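Local coordinates for YfdX protein (Salmonella enterica I, PDB 6A02), which is of unknown molecular function but appears to play a dual role in the antibiotic stress response and virulence of Salmonella Typhi, at residues Asn105-Met108 with Lys109-Asp112; Pro135-Gln138 with Thr139-Asp142. All coordinates share one frame; numbering follows the deposited sequence.

Contact 1. Residues Asn105-Met108 with Lys109-Asp112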
loop_
_atom_site.group_PDB
_atom_site.type_symbol
_atom_site.label_atom_id
_atom_site.label_comp_id
_atom_site.label_asym_id
_atom_site.label_seq_id
_atom_site.Cartn_x
_atom_site.Cartn_y
_atom_site.Cartn_z
ATOM N N ASN A 105 -1.299 27.192 -12.031
ATOM C CA ASN A 105 -2.454 27.559 -11.214
ATOM C C ASN A 105 -3.511 28.293 -12.034
ATOM O O ASN A 105 -4.715 28.107 -11.816
ATOM C CB ASN A 105 -1.993 28.387 -10.018
ATOM C CG ASN A 105 -1.356 27.532 -8.942
ATOM O OD1 ASN A 105 -1.667 26.345 -8.832
ATOM N ND2 ASN A 105 -0.481 28.126 -8.139
ATOM N N GLN A 106 -3.082 29.109 -12.999
ATOM C CA GLN A 106 -4.037 29.813 -13.851
ATOM C C GLN A 106 -4.851 28.844 -14.702
ATOM O O GLN A 106 -6.067 29.008 -14.855
ATOM C CB GLN A 106 -3.298 30.823 -14.730
ATOM C CG GLN A 106 -4.180 31.543 -15.735
ATOM C CD GLN A 106 -5.163 32.491 -15.078
ATOM O OE1 GLN A 106 -4.907 33.018 -13.991
ATOM N NE2 GLN A 106 -6.298 32.716 -15.735
ATOM N N LYS A 107 -4.200 27.820 -15.257
ATOM C CA LYS A 107 -4.918 26.848 -16.074
ATOM C C LYS A 107 -5.920 26.048 -15.248
ATOM O O LYS A 107 -7.019 25.740 -15.726
ATOM C CB LYS A 107 -3.923 25.922 -16.769
ATOM C CG LYS A 107 -2.948 26.662 -17.661
ATOM C CD LYS A 107 -3.685 27.450 -18.737
ATOM C CE LYS A 107 -2.707 28.159 -19.657
ATOM N NZ LYS A 107 -3.421 28.987 -20.669
ATOM N N MET A 108 -5.561 25.685 -14.012
ATOM C CA MET A 108 -6.532 25.005 -13.156
ATOM C C MET A 108 -7.730 25.898 -12.866
ATOM O O MET A 108 -8.880 25.450 -12.946
ATOM C CB MET A 108 -5.873 24.539 -11.859
ATOM C CG MET A 108 -5.069 23.274 -12.044
ATOM S SD MET A 108 -4.321 22.660 -10.522
ATOM C CE MET A 108 -2.868 23.695 -10.463
ATOM N N LYS A 109 -7.474 27.167 -12.537
ATOM C CA LYS A 109 -8.554 28.135 -12.369
ATOM C C LYS A 109 -9.468 28.168 -13.590
ATOM O O LYS A 109 -10.695 28.246 -13.457
ATOM C CB LYS A 109 -7.964 29.524 -12.108
ATOM C CG LYS A 109 -9.009 30.643 -12.081
ATOM C CD LYS A 109 -8.425 32.009 -12.429
ATOM C CE LYS A 109 -7.484 32.528 -11.358
ATOM N NZ LYS A 109 -7.435 34.024 -11.384
ATOM N N GLU A 110 -8.886 28.089 -14.790
ATOM C CA GLU A 110 -9.654 28.152 -16.027
ATOM C C GLU A 110 -10.340 26.840 -16.384
ATOM O O GLU A 110 -11.105 26.808 -17.352
ATOM C CB GLU A 110 -8.751 28.606 -17.181
ATOM C CG GLU A 110 -8.200 30.017 -16.999
ATOM C CD GLU A 110 -7.133 30.383 -18.018
ATOM O OE1 GLU A 110 -6.797 29.544 -18.883
ATOM O OE2 GLU A 110 -6.623 31.520 -17.946
ATOM N N GLY A 111 -10.099 25.762 -15.640
ATOM C CA GLY A 111 -10.705 24.496 -16.006
ATOM C C GLY A 111 -10.057 23.816 -17.189
ATOM O O GLY A 111 -10.647 22.903 -17.776
ATOM N N ASP A 112 -8.841 24.224 -17.538
ATOM C CA ASP A 112 -8.151 23.781 -18.747
ATOM C C ASP A 112 -7.230 22.630 -18.357
ATOM O O ASP A 112 -6.067 22.840 -18.008
ATOM C CB ASP A 112 -7.353 24.955 -19.302
ATOM C CG ASP A 112 -6.638 24.632 -20.597
ATOM O OD1 ASP A 112 -6.709 23.481 -21.079
ATOM O OD2 ASP A 112 -5.982 25.552 -21.133
#
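A Schellman motif ends helix 94-109 here: Gly-111, with positive phi (76°), turns the chain so that Asp-112 N reaches back to Lys-107 O at 3.0 Å, while Gly-111 N donates to Met-108 O from well above its carbonyl plane. The last regular helical bonds run from Lys-109 N to Asn-105 O and from Glu-110 N to Gln-106 O. Outside this backbone wrap, Gln-106 and Glu-110 meet one turn apart. The Gln-106 chain bends at chi2 (68°) and brings NE2 to Glu-110 OE2 in a hydrogen bond whose modelled length, 2.5 Å, is implausibly short, so its exact geometry is doubtful. Lys-109 crosses the same amide, its CE 3.7 Å from Gln-106 OE1. The other carboxylate oxygen, Glu-110 OE1, forms a long salt bridge of 3.9 Å with Lys-107 NZ, whose chain runs alongside; Lys-107 CD also lies 3.8 Å from Asp-112 OD2. Asp-112 is the N-cap of helix 113-122, its OD1 accepting from Gly-115 N, so one tight turn closes one helix and starts the next. Asn-105 faces the second subunit, bonding to Tyr-156 and Gln-157 there, while Met-108 packs on Thr-116 of helix 113-122.

Contact 2. Residues Pro135-Gln138 with Thr139-Asp142; sequences PLQQ and TRKD
Thr-139 makes two hydrogen bonds to a single acceptor, Pro-135 O, at the N-cap position of helix 136-151. Its OG1 donates at 2.7 Å to Pro-135 O, and its backbone N donates to the same oxygen from the opposite face of the carbonyl plane. The hydroxyl can fold back because OG1 stands anti to the carbonyl carbon (chi1 -54°), which also sets it 3.8 Å from Pro-135 CD. Ordinary helical bonds follow from Arg-140 N, Lys-141 N and Asp-142 N to the carbonyls of Leu-136, Gln-137 and Gln-138.

The bond between two side chains is Arg-140 NH1 to Gln-137 OE1, 3.1 Å long. The amide oxygen lies at the guanidinium edge, in its plane, although the two flat groups are 60° apart. Arg-140 NE instead donates to Leu-54 O.

Nonpolar packing comes from Leu-136, which lies over one guanidinium face: CG sits over its centre, 3.7 Å above the plane, and CD1 is 3.6 Å from Arg-140 NE. The arginine chain, extended from CG to NE, runs back along the first turn, its CG 3.3 Å from Leu-136 O.

Hydrogen bonds to Gln-137 OE1, at the edge, and to Leu-54 O, with a leucine over one face, should restrict rotation of the guanidinium, which also makes a cation-pi contact with Trp-61. The cation is thus held at the start of the helix by both polar and apolar partners.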
loop_
_atom_site.group_PDB
_atom_site.type_symbol
_atom_site.label_atom_id
_atom_site.label_comp_id
_atom_site.label_asym_id
_atom_site.label_seq_id
_atom_site.Cartn_x
_atom_site.Cartn_y
_atom_site.Cartn_z
ATOM N N PRO A 135 -13.497 -5.726 -10.617
ATOM C CA PRO A 135 -14.247 -6.553 -11.573
ATOM C C PRO A 135 -15.687 -6.652 -11.092
ATOM O O PRO A 135 -15.951 -7.136 -9.992
ATOM C CB PRO A 135 -13.537 -7.906 -11.493
ATOM C CG PRO A 135 -13.011 -7.956 -10.065
ATOM C CD PRO A 135 -12.656 -6.529 -9.706
ATOM N N LEU A 136 -16.626 -6.192 -11.917
ATOM C CA LEU A 136 -17.976 -5.956 -11.413
ATOM C C LEU A 136 -18.687 -7.254 -11.049
ATOM O O LEU A 136 -19.212 -7.396 -9.934
ATOM C CB LEU A 136 -18.787 -5.153 -12.426
ATOM C CG LEU A 136 -20.244 -4.865 -12.049
ATOM C CD1 LEU A 136 -20.379 -4.203 -10.679
ATOM C CD2 LEU A 136 -20.884 -4.003 -13.136
ATOM N N GLN A 137 -18.737 -8.210 -11.976
ATOM C CA GLN A 137 -19.520 -9.407 -11.693
ATOM C C GLN A 137 -18.834 -10.274 -10.651
ATOM O O GLN A 137 -19.503 -10.859 -9.792
ATOM C CB GLN A 137 -19.813 -10.191 -12.971
ATOM C CG GLN A 137 -20.955 -11.191 -12.805
ATOM C CD GLN A 137 -22.243 -10.547 -12.298
ATOM O OE1 GLN A 137 -22.656 -9.482 -12.774
ATOM N NE2 GLN A 137 -22.879 -11.187 -11.317
ATOM N N GLN A 138 -17.504 -10.355 -10.695
ATOM C CA GLN A 138 -16.777 -11.118 -9.684
ATOM C C GLN A 138 -16.987 -10.532 -8.290
ATOM O O GLN A 138 -17.144 -11.273 -7.310
ATOM C CB GLN A 138 -15.299 -11.198 -10.068
ATOM C CG GLN A 138 -14.435 -12.028 -9.133
ATOM C CD GLN A 138 -13.030 -12.272 -9.691
ATOM O OE1 GLN A 138 -12.544 -11.544 -10.569
ATOM N NE2 GLN A 138 -12.365 -13.300 -9.168
ATOM N N THR A 139 -17.017 -9.202 -8.181
ATOM C CA THR A 139 -17.299 -8.586 -6.886
ATOM C C THR A 139 -18.736 -8.832 -6.455
ATOM O O THR A 139 -18.989 -9.149 -5.288
ATOM C CB THR A 139 -16.983 -7.089 -6.914
ATOM O OG1 THR A 139 -15.633 -6.906 -7.353
ATOM C CG2 THR A 139 -17.120 -6.467 -5.521
ATOM N N ARG A 140 -19.692 -8.694 -7.381
ATOM C CA ARG A 140 -21.083 -9.007 -7.061
ATOM C C ARG A 140 -21.210 -10.415 -6.500
ATOM O O ARG A 140 -21.883 -10.637 -5.486
ATOM C CB ARG A 140 -21.958 -8.871 -8.308
ATOM C CG ARG A 140 -22.291 -7.453 -8.675
ATOM C CD ARG A 140 -22.911 -7.416 -10.059
ATOM N NE ARG A 140 -23.441 -6.098 -10.387
ATOM C CZ ARG A 140 -23.853 -5.751 -11.600
ATOM N NH1 ARG A 140 -23.781 -6.630 -12.593
ATOM N NH2 ARG A 140 -24.338 -4.532 -11.819
ATOM N N LYS A 141 -20.552 -11.380 -7.149
ATOM C CA LYS A 141 -20.639 -12.769 -6.703
ATOM C C LYS A 141 -20.041 -12.947 -5.313
ATOM O O LYS A 141 -20.600 -13.669 -4.484
ATOM C CB LYS A 141 -19.971 -13.704 -7.712
ATOM C CG LYS A 141 -20.101 -15.186 -7.355
ATOM C CD LYS A 141 -19.551 -16.069 -8.468
ATOM C CE LYS A 141 -19.581 -17.542 -8.086
ATOM N NZ LYS A 141 -18.825 -18.368 -9.073
ATOM N N ASP A 142 -18.901 -12.306 -5.039
ATOM C CA ASP A 142 -18.328 -12.364 -3.694
ATOM C C ASP A 142 -19.331 -11.886 -2.648
ATOM O O ASP A 142 -19.485 -12.503 -1.588
ATOM C CB ASP A 142 -17.067 -11.500 -3.606
ATOM C CG ASP A 142 -15.884 -12.051 -4.387
ATOM O OD1 ASP A 142 -15.878 -13.245 -4.759
ATOM O OD2 ASP A 142 -14.933 -11.254 -4.600
#

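Contact 1 and contact 2 lie on opposite sides of the chain's centre, with their own centres 38 Å apart and nearest atoms about 29 Å apart, so they do not touch. In chain order, 105-112 ends one helix and leads into helix 113-122; strand 125-135, the middle strand of the antiparallel sheet, then carries the chain across to 135-142, where helix 136-151 begins. Both face other copies in the four-chain assembly: contact 1 the second subunit, contact 2 the third, where Lys-141 forms a salt bridge with Asp-90 of that subunit. Bound sodium ions lie about 11 Å from the Met-108 side chain and about 14 Å from that of Asp-142.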